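Local coordinates for protein dihydrofolate reductase (Moritella profunda, PDB 3IA4) that reduces 7,8-dihydrofolate to tetrahydrofolate with NADPH, a key step of one-carbon metabolism, and is held here with the inhibitor methotrexate and its cofactor, at residues A[29-32]-A[33-36]; A[45-48]-A[49-53]; A[99-102]-A[103-106]. All coordinates share one frame; numbering follows the deposited sequence.

Contact 1 of 3, residues A[29-32]-A[33-36]; sequences LQLF and KRAT. With MTX (methotrexate), chain F.
F32 and T36, one helical turn apart, make the tight half of this local contact. The methyl CG2 of T36 sits over one face of the F32 ring, 4.1 Å from its centroid and 25° off the normal, a CH-pi contact, while methotrexate N5 covers the opposite face. The hydroxyl of T36 turns back on the helix: with chi1 at 58° OG1 lies between the backbone N and the carbonyl carbon, and from there it donates to F32 O at 2.8 Å, coming from above the carbonyl plane. T36 N reaches the same oxygen only weakly. R58 also bonds OG1, so this buried hydroxyl has two polar partners. F32 CG is anti to its backbone N (chi1 165°), which brings the ring against the pteridine, with F32 CD1 3.4 Å from methotrexate C4. I6 and I96, from two strands of the central sheet, back the ring.

Helix 26-36 of the dihydrofolate reductase fold thus forms one wall of the antifolate pocket, and its residues divide by the face they occupy. L29 sends CD2 against the pteridine, 3.4 Å from methotrexate N8. Farther out, K33 runs beside Q30, both pointing the same way, and K33 NZ donates to methotrexate O2 at 3.2 Å, a carboxylate oxygen of the drug's glutamate tail. Q30 NE2 merely rests on the same tail, 3.6 Å from methotrexate CG.

The looser side belongs to R34, an exposed residue. Its guanidinium folds back over the preceding turn, one face lying across Q30 O and L31 CA, with R34 NH2 3.7 Å from L31 CB. That end has a weak hydrogen bond to Y143 OH.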
loop_
_atom_site.group_PDB
_atom_site.type_symbol
_atom_site.label_atom_id
_atom_site.label_comp_id
_atom_site.label_asym_id
_atom_site.label_seq_id
_atom_site.Cartn_x
_atom_site.Cartn_y
_atom_site.Cartn_z
ATOM N N LEU A 29 8.193 1.125 8.042
ATOM C CA LEU A 29 7.839 -0.273 7.684
ATOM C C LEU A 29 7.178 -0.968 8.839
ATOM O O LEU A 29 6.410 -1.940 8.636
ATOM C CB LEU A 29 9.060 -1.132 7.282
ATOM C CG LEU A 29 9.786 -0.685 6.027
ATOM C CD1 LEU A 29 11.041 -1.582 5.747
ATOM C CD2 LEU A 29 8.832 -0.692 4.831
ATOM N N GLN A 30 7.521 -0.534 10.053
ATOM C CA GLN A 30 6.862 -1.050 11.256
ATOM C C GLN A 30 5.414 -0.573 11.307
ATOM O O GLN A 30 4.534 -1.297 11.762
ATOM C CB GLN A 30 7.592 -0.625 12.536
ATOM C CG GLN A 30 8.991 -1.230 12.616
ATOM C CD GLN A 30 9.000 -2.744 12.469
ATOM O OE1 GLN A 30 8.235 -3.448 13.140
ATOM N NE2 GLN A 30 9.852 -3.254 11.576
ATOM N N LEU A 31 5.162 0.661 10.862
ATOM C CA LEU A 31 3.786 1.117 10.756
ATOM C C LEU A 31 3.031 0.267 9.751
ATOM O O LEU A 31 1.879 -0.120 9.977
ATOM C CB LEU A 31 3.777 2.605 10.323
ATOM C CG LEU A 31 2.455 3.364 10.211
ATOM C CD1 LEU A 31 2.710 4.885 10.165
ATOM C CD2 LEU A 31 1.677 2.865 8.959
ATOM N N PHE A 32 3.658 0.011 8.604
ATOM C CA PHE A 32 3.017 -0.809 7.578
ATOM C C PHE A 32 2.701 -2.215 8.147
ATOM O O PHE A 32 1.615 -2.811 7.953
ATOM C CB PHE A 32 3.956 -0.889 6.358
ATOM C CG PHE A 32 3.605 -1.954 5.375
ATOM C CD1 PHE A 32 2.621 -1.728 4.391
ATOM C CD2 PHE A 32 4.226 -3.198 5.415
ATOM C CE1 PHE A 32 2.296 -2.698 3.491
ATOM C CE2 PHE A 32 3.868 -4.191 4.539
ATOM C CZ PHE A 32 2.941 -3.945 3.532
ATOM N N LYS A 33 3.679 -2.766 8.814
ATOM C CA LYS A 33 3.464 -4.096 9.400
ATOM C C LYS A 33 2.308 -4.126 10.403
ATOM O O LYS A 33 1.438 -5.021 10.332
ATOM C CB LYS A 33 4.751 -4.562 10.073
ATOM C CG LYS A 33 4.630 -6.022 10.545
ATOM C CD LYS A 33 5.844 -6.301 11.453
ATOM C CE LYS A 33 5.802 -7.720 12.004
ATOM N NZ LYS A 33 6.708 -8.637 11.220
ATOM N N ARG A 34 2.262 -3.173 11.341
ATOM C CA ARG A 34 1.168 -3.149 12.286
ATOM C C ARG A 34 -0.193 -3.066 11.576
ATOM O O ARG A 34 -1.214 -3.638 12.036
ATOM C CB ARG A 34 1.255 -1.948 13.236
ATOM C CG ARG A 34 2.493 -1.830 14.089
ATOM C CD ARG A 34 2.266 -0.701 15.124
ATOM N NE ARG A 34 2.458 0.666 14.603
ATOM C CZ ARG A 34 3.663 1.232 14.467
ATOM N NH1 ARG A 34 4.751 0.542 14.775
ATOM N NH2 ARG A 34 3.792 2.473 14.007
ATOM N N ALA A 35 -0.229 -2.342 10.456
ATOM C CA ALA A 35 -1.500 -2.078 9.832
ATOM C C ALA A 35 -1.997 -3.220 8.947
ATOM O O ALA A 35 -3.200 -3.314 8.637
ATOM C CB ALA A 35 -1.449 -0.728 8.982
ATOM N N THR A 36 -1.065 -4.073 8.540
ATOM C CA THR A 36 -1.390 -5.135 7.590
ATOM C C THR A 36 -1.350 -6.558 8.209
ATOM O O THR A 36 -1.933 -7.473 7.626
ATOM C CB THR A 36 -0.468 -5.125 6.366
ATOM O OG1 THR A 36 0.886 -5.264 6.787
ATOM C CG2 THR A 36 -0.626 -3.766 5.595
HETATM N N1 MTX F . 4.429 1.822 3.697
HETATM C C2 MTX F . 3.104 2.077 3.673
HETATM N NA2 MTX F . 2.628 2.955 4.576
HETATM N N3 MTX F . 2.285 1.454 2.774
HETATM C C4 MTX F . 2.780 0.545 1.880
HETATM N NA4 MTX F . 1.958 0.004 1.014
HETATM C C4A MTX F . 4.108 0.255 1.920
HETATM N N5 MTX F . 4.611 -0.693 1.058
HETATM C C6 MTX F . 5.955 -0.970 1.094
HETATM C C7 MTX F . 6.828 -0.362 1.995
HETATM N N8 MTX F . 6.305 0.581 2.891
HETATM C C8A MTX F . 4.947 0.876 2.827
HETATM C C9 MTX F . 6.468 -2.001 0.096
HETATM N N10 MTX F . 7.831 -2.452 0.378
HETATM C CM MTX F . 8.868 -2.087 -0.618
HETATM C C11 MTX F . 8.761 -4.786 3.750
HETATM C C12 MTX F . 9.764 -4.406 2.867
HETATM C C13 MTX F . 9.466 -3.653 1.750
HETATM C C14 MTX F . 8.151 -3.243 1.528
HETATM C C15 MTX F . 7.171 -3.619 2.444
HETATM C C16 MTX F . 7.431 -4.444 3.504
HETATM C C MTX F . 9.026 -5.536 4.984
HETATM O O MTX F . 10.128 -6.368 5.102
HETATM N N MTX F . 8.174 -5.326 5.985
HETATM C CA MTX F . 8.173 -6.068 7.213
HETATM C CT MTX F . 6.775 -6.580 7.482
HETATM O O1 MTX F . 5.782 -5.922 7.049
HETATM O O2 MTX F . 6.626 -7.629 8.157
HETATM C CB MTX F . 8.575 -5.201 8.413
HETATM C CG MTX F . 10.000 -4.669 8.267
HETATM C CD MTX F . 11.088 -5.744 8.340
HETATM O OE1 MTX F . 12.314 -5.437 8.267
HETATM O OE2 MTX F . 10.803 -6.953 8.469
#

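Contact 2 of 3, residues A[45-48]-A[49-53]; sequences RNTF and ESIGR. With NDP (NADPH dihydro-nicotinamide-adenine-dinucleotide phosphate), chain E.
R45 holds two anions at once: the guanidinium lies between E49 and the 2'-phosphate of NADPH, both met at its edge and in its plane. R45 NE points almost straight (178°) at E49 OE2, 3.1 Å away, in a salt bridge whose two flat groups stand 76° apart, and the carboxylate oxygen is met from above its own plane. R45 NH1 donates a hydrogen bond to NDP O1X at 2.9 Å, and Y69 adds a cation-pi contact. A methionine in place of R45 would probably leave both the 2'-phosphate and the E49 carboxylate without their positive mate. Helix 45-51 connects strands 41-44 and 60-63 in a beta-alpha-beta unit and turns its N-terminus to the cofactor's diphosphate. There T47 N and T47 OG1 both bond NDP O2A, the hydroxyl at 2.7 Å, while N46 ND2 donates to NDP O2N at 3.1 Å; the helix dipole would probably favour these phosphate oxygens. One turn on, T47 CG2 rests against I51 CD1 at 4.0 Å. The helix closes where G52 N bonds F48 O, and the positive phi of G52 (89°) suits a glycine. Beyond it, R53 NH2 bonds methotrexate.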
loop_
_atom_site.group_PDB
_atom_site.type_symbol
_atom_site.label_atom_id
_atom_site.label_comp_id
_atom_site.label_asym_id
_atom_site.label_seq_id
_atom_site.Cartn_x
_atom_site.Cartn_y
_atom_site.Cartn_z
ATOM N N ARG A 45 2.643 -6.940 -9.500
ATOM C CA ARG A 45 3.885 -7.664 -9.649
ATOM C C ARG A 45 5.166 -6.863 -9.366
ATOM O O ARG A 45 6.075 -7.396 -8.734
ATOM C CB ARG A 45 3.916 -8.256 -11.054
ATOM C CG ARG A 45 5.178 -9.054 -11.256
ATOM C CD ARG A 45 5.356 -9.197 -12.742
ATOM N NE ARG A 45 6.574 -9.906 -13.120
ATOM C CZ ARG A 45 6.671 -10.626 -14.244
ATOM N NH1 ARG A 45 5.600 -10.756 -15.056
ATOM N NH2 ARG A 45 7.824 -11.248 -14.531
ATOM N N ASN A 46 5.244 -5.580 -9.769
ATOM C CA ASN A 46 6.453 -4.834 -9.516
ATOM C C ASN A 46 6.677 -4.647 -8.011
ATOM O O ASN A 46 7.803 -4.712 -7.528
ATOM C CB ASN A 46 6.431 -3.445 -10.173
ATOM C CG ASN A 46 6.421 -3.529 -11.675
ATOM O OD1 ASN A 46 6.834 -4.541 -12.237
ATOM N ND2 ASN A 46 6.000 -2.450 -12.340
ATOM N N THR A 47 5.585 -4.362 -7.296
ATOM C CA THR A 47 5.671 -4.193 -5.842
ATOM C C THR A 47 6.161 -5.476 -5.183
ATOM O O THR A 47 7.040 -5.462 -4.305
ATOM C CB THR A 47 4.315 -3.715 -5.260
ATOM O OG1 THR A 47 4.141 -2.351 -5.710
ATOM C CG2 THR A 47 4.379 -3.688 -3.740
ATOM N N PHE A 48 5.616 -6.615 -5.613
ATOM C CA PHE A 48 6.141 -7.862 -5.035
ATOM C C PHE A 48 7.656 -7.972 -5.248
ATOM O O PHE A 48 8.368 -8.400 -4.356
ATOM C CB PHE A 48 5.428 -9.068 -5.630
ATOM C CG PHE A 48 5.993 -10.374 -5.118
ATOM C CD1 PHE A 48 5.856 -10.722 -3.790
ATOM C CD2 PHE A 48 6.682 -11.219 -5.974
ATOM C CE1 PHE A 48 6.456 -11.906 -3.295
ATOM C CE2 PHE A 48 7.247 -12.411 -5.496
ATOM C CZ PHE A 48 7.128 -12.738 -4.175
ATOM N N GLU A 49 8.126 -7.659 -6.454
ATOM C CA GLU A 49 9.552 -7.817 -6.753
ATOM C C GLU A 49 10.366 -6.878 -5.899
ATOM O O GLU A 49 11.471 -7.230 -5.444
ATOM C CB GLU A 49 9.835 -7.649 -8.245
ATOM C CG GLU A 49 9.208 -8.802 -9.014
ATOM C CD GLU A 49 9.516 -8.748 -10.490
ATOM O OE1 GLU A 49 10.186 -7.760 -10.897
ATOM O OE2 GLU A 49 9.069 -9.670 -11.240
ATOM N N SER A 50 9.814 -5.713 -5.664
ATOM C CA SER A 50 10.477 -4.695 -4.821
ATOM C C SER A 50 10.593 -5.184 -3.346
ATOM O O SER A 50 11.641 -5.037 -2.684
ATOM C CB SER A 50 9.711 -3.385 -4.914
ATOM O OG SER A 50 10.312 -2.365 -4.147
ATOM N N ILE A 51 9.540 -5.800 -2.827
ATOM C CA ILE A 51 9.596 -6.344 -1.463
ATOM C C ILE A 51 10.586 -7.515 -1.378
ATOM O O ILE A 51 11.346 -7.652 -0.385
ATOM C CB ILE A 51 8.196 -6.825 -1.023
ATOM C CG1 ILE A 51 7.266 -5.638 -0.974
ATOM C CG2 ILE A 51 8.271 -7.471 0.396
ATOM C CD1 ILE A 51 5.744 -5.980 -0.812
ATOM N N GLY A 52 10.554 -8.382 -2.384
ATOM C CA GLY A 52 11.557 -9.419 -2.545
ATOM C C GLY A 52 11.299 -10.761 -1.853
ATOM O O GLY A 52 12.053 -11.702 -2.054
ATOM N N ARG A 53 10.224 -10.862 -1.068
ATOM C CA ARG A 53 9.844 -12.112 -0.421
ATOM C C ARG A 53 8.358 -12.033 -0.138
ATOM O O ARG A 53 7.790 -10.939 -0.079
ATOM C CB ARG A 53 10.569 -12.235 0.910
ATOM C CG ARG A 53 10.360 -10.987 1.840
ATOM C CD ARG A 53 10.649 -11.300 3.314
ATOM N NE ARG A 53 10.574 -10.076 4.127
ATOM C CZ ARG A 53 10.480 -10.056 5.450
ATOM N NH1 ARG A 53 10.471 -11.191 6.153
ATOM N NH2 ARG A 53 10.426 -8.888 6.077
HETATM P PA NDP E . 2.705 -2.387 -9.527
HETATM O O1A NDP E . 1.325 -1.786 -9.461
HETATM O O2A NDP E . 3.412 -2.855 -8.292
HETATM O O5B NDP E . 2.782 -3.626 -10.592
HETATM C C5B NDP E . 2.169 -3.457 -11.889
HETATM C C4B NDP E . 2.191 -4.837 -12.534
HETATM O O4B NDP E . 1.091 -5.565 -11.970
HETATM C C3B NDP E . 1.787 -4.760 -14.027
HETATM O O3B NDP E . 2.922 -4.442 -14.825
HETATM C C2B NDP E . 1.176 -6.124 -14.303
HETATM O O2B NDP E . 2.159 -7.162 -14.220
HETATM C C1B NDP E . 0.382 -6.283 -13.022
HETATM N N9A NDP E . -1.012 -5.800 -13.120
HETATM C C8A NDP E . -1.418 -4.535 -12.925
HETATM N N7A NDP E . -2.762 -4.444 -12.990
HETATM C C5A NDP E . -3.229 -5.703 -13.217
HETATM C C6A NDP E . -4.539 -6.355 -13.358
HETATM N N6A NDP E . -5.719 -5.654 -13.332
HETATM N N1A NDP E . -4.505 -7.718 -13.555
HETATM C C2A NDP E . -3.410 -8.471 -13.578
HETATM N N3A NDP E . -2.200 -7.933 -13.454
HETATM C C4A NDP E . -2.072 -6.577 -13.270
HETATM O O3 NDP E . 3.711 -1.409 -10.333
HETATM P PN NDP E . 4.062 0.161 -10.348
HETATM O O1N NDP E . 2.834 0.919 -10.695
HETATM O O2N NDP E . 5.284 0.336 -11.174
HETATM O O5D NDP E . 4.333 0.491 -8.822
HETATM C C5D NDP E . 5.565 0.079 -8.247
HETATM C C4D NDP E . 6.239 1.272 -7.579
HETATM O O4D NDP E . 5.479 1.666 -6.377
HETATM C C3D NDP E . 7.667 0.993 -7.086
HETATM O O3D NDP E . 8.456 2.186 -7.258
HETATM C C2D NDP E . 7.503 0.748 -5.585
HETATM O O2D NDP E . 8.691 1.030 -4.804
HETATM C C1D NDP E . 6.406 1.731 -5.276
HETATM N N1N NDP E . 5.606 1.430 -4.094
HETATM C C2N NDP E . 5.496 2.379 -3.162
HETATM C C3N NDP E . 4.662 2.188 -2.090
HETATM C C7N NDP E . 4.579 3.269 -1.058
HETATM O O7N NDP E . 3.737 3.165 -0.191
HETATM N N7N NDP E . 5.313 4.383 -1.137
HETATM C C4N NDP E . 3.844 0.930 -1.842
HETATM C C5N NDP E . 4.018 0.034 -2.972
HETATM C C6N NDP E . 4.899 0.282 -3.997
HETATM P P2B NDP E . 2.385 -8.188 -15.458
HETATM O O1X NDP E . 3.189 -9.247 -14.839
HETATM O O2X NDP E . 1.004 -8.506 -15.919
HETATM O O3X NDP E . 3.054 -7.366 -16.525
#

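Contact 3 of 3, residues A[99-102]-A[103-106]; sequences ATIY and NQCL. With NDP (NADPH dihydro-nicotinamide-adenine-dinucleotide phosphate), chain E.
Q104 lies alongside T100, one turn earlier in the helix, and its side chain can be followed outward as a worked case of a residue reading a base. CB lies 3.7 Å from T100 O, and CG comes closer still, to 3.2 Å from that oxygen. From CG the chain continues extended (chi2 169°), which carries the amide alongside T100 to the adenine of NADPH. CD is 3.8 Å from NDP N6A, and at the tip the amide splits its work. OE1 accepts from NDP N6A at 2.9 Å, while NE2 donates nearly straight (174°) to NDP N7A at 3.0 Å: a paired contact along the Hoogsteen side of the adenine. The second N-H of NE2 turns back to T100 O, which already takes the backbone N-H of Q104 from the opposite face of its carbonyl plane. With both amide ends engaged, the amide is probably fixed against flipping.

Earlier in the helix, T100 N bonds NDP O1N at 3.1 Å and A99 N bonds NDP O5D, so the amino end of the helix faces the cofactor's diphosphate. I101 CD1 presses on the adenine, 3.5 Å from NDP N7A. Y102 brings its OH, hydrogen-bonded to I6 O, to 3.4 Å from NDP C4N, the nicotinamide carbon that carries the hydride. Helix 99-105 follows strand 92-97 after G98, and it packs I101, Y102 and C105 on I95 of that strand, with Y102, C105 and L106 reaching M5 of the adjoining strand 2-9.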
loop_
_atom_site.group_PDB
_atom_site.type_symbol
_atom_site.label_atom_id
_atom_site.label_comp_id
_atom_site.label_asym_id
_atom_site.label_seq_id
_atom_site.Cartn_x
_atom_site.Cartn_y
_atom_site.Cartn_z
ATOM N N ALA A 99 1.476 1.885 -7.975
ATOM C CA ALA A 99 0.577 2.924 -8.563
ATOM C C ALA A 99 -0.528 2.312 -9.425
ATOM O O ALA A 99 -1.716 2.753 -9.383
ATOM C CB ALA A 99 1.404 3.866 -9.422
ATOM N N THR A 100 -0.195 1.316 -10.261
ATOM C CA THR A 100 -1.243 0.882 -11.171
ATOM C C THR A 100 -2.399 0.252 -10.399
ATOM O O THR A 100 -3.581 0.431 -10.754
ATOM C CB THR A 100 -0.802 -0.118 -12.268
ATOM O OG1 THR A 100 0.500 0.185 -12.749
ATOM C CG2 THR A 100 -1.729 0.034 -13.391
ATOM N N ILE A 101 -2.099 -0.435 -9.298
ATOM C CA ILE A 101 -3.148 -1.069 -8.529
ATOM C C ILE A 101 -3.958 -0.067 -7.755
ATOM O O ILE A 101 -5.202 -0.115 -7.665
ATOM C CB ILE A 101 -2.555 -2.089 -7.550
ATOM C CG1 ILE A 101 -1.687 -3.104 -8.348
ATOM C CG2 ILE A 101 -3.698 -2.750 -6.851
ATOM C CD1 ILE A 101 -2.347 -3.774 -9.529
ATOM N N TYR A 102 -3.257 0.877 -7.176
ATOM C CA TYR A 102 -3.958 2.005 -6.502
ATOM C C TYR A 102 -4.921 2.744 -7.472
ATOM O O TYR A 102 -6.033 3.111 -7.102
ATOM C CB TYR A 102 -2.974 3.064 -5.953
ATOM C CG TYR A 102 -2.072 2.606 -4.821
ATOM C CD1 TYR A 102 -2.540 1.855 -3.768
ATOM C CD2 TYR A 102 -0.739 2.991 -4.843
ATOM C CE1 TYR A 102 -1.720 1.490 -2.728
ATOM C CE2 TYR A 102 0.137 2.644 -3.797
ATOM C CZ TYR A 102 -0.371 1.918 -2.748
ATOM O OH TYR A 102 0.541 1.587 -1.789
ATOM N N ASN A 103 -4.461 2.987 -8.689
ATOM C CA ASN A 103 -5.272 3.659 -9.741
ATOM C C ASN A 103 -6.515 2.826 -10.004
ATOM O O ASN A 103 -7.622 3.346 -10.104
ATOM C CB ASN A 103 -4.486 3.751 -11.070
ATOM C CG ASN A 103 -3.432 4.864 -11.074
ATOM O OD1 ASN A 103 -3.369 5.696 -10.159
ATOM N ND2 ASN A 103 -2.597 4.876 -12.104
ATOM N N GLN A 104 -6.333 1.517 -10.163
ATOM C CA GLN A 104 -7.505 0.711 -10.516
ATOM C C GLN A 104 -8.504 0.500 -9.379
ATOM O O GLN A 104 -9.667 0.266 -9.673
ATOM C CB GLN A 104 -7.078 -0.637 -11.012
ATOM C CG GLN A 104 -6.242 -0.556 -12.286
ATOM C CD GLN A 104 -5.618 -1.898 -12.601
ATOM O OE1 GLN A 104 -6.265 -2.783 -13.138
ATOM N NE2 GLN A 104 -4.351 -2.028 -12.328
ATOM N N CYS A 105 -8.058 0.602 -8.110
ATOM C CA CYS A 105 -8.884 0.259 -6.950
ATOM C C CYS A 105 -9.383 1.463 -6.176
ATOM O O CYS A 105 -10.213 1.329 -5.329
ATOM C CB CYS A 105 -8.135 -0.677 -5.954
ATOM S SG CYS A 105 -7.718 -2.247 -6.744
ATOM N N LEU A 106 -8.909 2.673 -6.486
ATOM C CA LEU A 106 -9.350 3.861 -5.733
ATOM C C LEU A 106 -10.846 4.092 -5.683
ATOM O O LEU A 106 -11.416 4.365 -4.601
ATOM C CB LEU A 106 -8.614 5.145 -6.251
ATOM C CG LEU A 106 -9.026 6.412 -5.476
ATOM C CD1 LEU A 106 -8.527 6.440 -4.009
ATOM C CD2 LEU A 106 -8.544 7.630 -6.222
HETATM P PA NDP E . 2.705 -2.387 -9.527
HETATM O O1A NDP E . 1.325 -1.786 -9.461
HETATM O O2A NDP E . 3.412 -2.855 -8.292
HETATM O O5B NDP E . 2.782 -3.626 -10.592
HETATM C C5B NDP E . 2.169 -3.457 -11.889
HETATM C C4B NDP E . 2.191 -4.837 -12.534
HETATM O O4B NDP E . 1.091 -5.565 -11.970
HETATM C C3B NDP E . 1.787 -4.760 -14.027
HETATM O O3B NDP E . 2.922 -4.442 -14.825
HETATM C C2B NDP E . 1.176 -6.124 -14.303
HETATM O O2B NDP E . 2.159 -7.162 -14.220
HETATM C C1B NDP E . 0.382 -6.283 -13.022
HETATM N N9A NDP E . -1.012 -5.800 -13.120
HETATM C C8A NDP E . -1.418 -4.535 -12.925
HETATM N N7A NDP E . -2.762 -4.444 -12.990
HETATM C C5A NDP E . -3.229 -5.703 -13.217
HETATM C C6A NDP E . -4.539 -6.355 -13.358
HETATM N N6A NDP E . -5.719 -5.654 -13.332
HETATM N N1A NDP E . -4.505 -7.718 -13.555
HETATM C C2A NDP E . -3.410 -8.471 -13.578
HETATM N N3A NDP E . -2.200 -7.933 -13.454
HETATM C C4A NDP E . -2.072 -6.577 -13.270
HETATM O O3 NDP E . 3.711 -1.409 -10.333
HETATM P PN NDP E . 4.062 0.161 -10.348
HETATM O O1N NDP E . 2.834 0.919 -10.695
HETATM O O2N NDP E . 5.284 0.336 -11.174
HETATM O O5D NDP E . 4.333 0.491 -8.822
HETATM C C5D NDP E . 5.565 0.079 -8.247
HETATM C C4D NDP E . 6.239 1.272 -7.579
HETATM O O4D NDP E . 5.479 1.666 -6.377
HETATM C C3D NDP E . 7.667 0.993 -7.086
HETATM O O3D NDP E . 8.456 2.186 -7.258
HETATM C C2D NDP E . 7.503 0.748 -5.585
HETATM O O2D NDP E . 8.691 1.030 -4.804
HETATM C C1D NDP E . 6.406 1.731 -5.276
HETATM N N1N NDP E . 5.606 1.430 -4.094
HETATM C C2N NDP E . 5.496 2.379 -3.162
HETATM C C3N NDP E . 4.662 2.188 -2.090
HETATM C C7N NDP E . 4.579 3.269 -1.058
HETATM O O7N NDP E . 3.737 3.165 -0.191
HETATM N N7N NDP E . 5.313 4.383 -1.137
HETATM C C4N NDP E . 3.844 0.930 -1.842
HETATM C C5N NDP E . 4.018 0.034 -2.972
HETATM C C6N NDP E . 4.899 0.282 -3.997
HETATM P P2B NDP E . 2.385 -8.188 -15.458
HETATM O O1X NDP E . 3.189 -9.247 -14.839
HETATM O O2X NDP E . 1.004 -8.506 -15.919
HETATM O O3X NDP E . 3.054 -7.366 -16.525
#

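All three contacts are local, between neighbouring turns of a helix, and combine buried and exposed residues; they differ mainly in the ligand part they meet. Contact 1 belongs to the antifolate side: an aromatic ring packed on the sheet meets the pteridine, with a lysine at the outer tail and an arginine on the exposed side. Contacts 2 and 3 share NADPH from separate helices, each following a parallel strand and bringing its amino end to the diphosphate; contact 2 also reaches methotrexate through R53. Their recognition of the adenosine half differs, contact 2 by charge at the 2'-phosphate, contact 3 by amide hydrogen bonds to the base. Contacts 1 and 3 lie on opposite sides of the chain's centre.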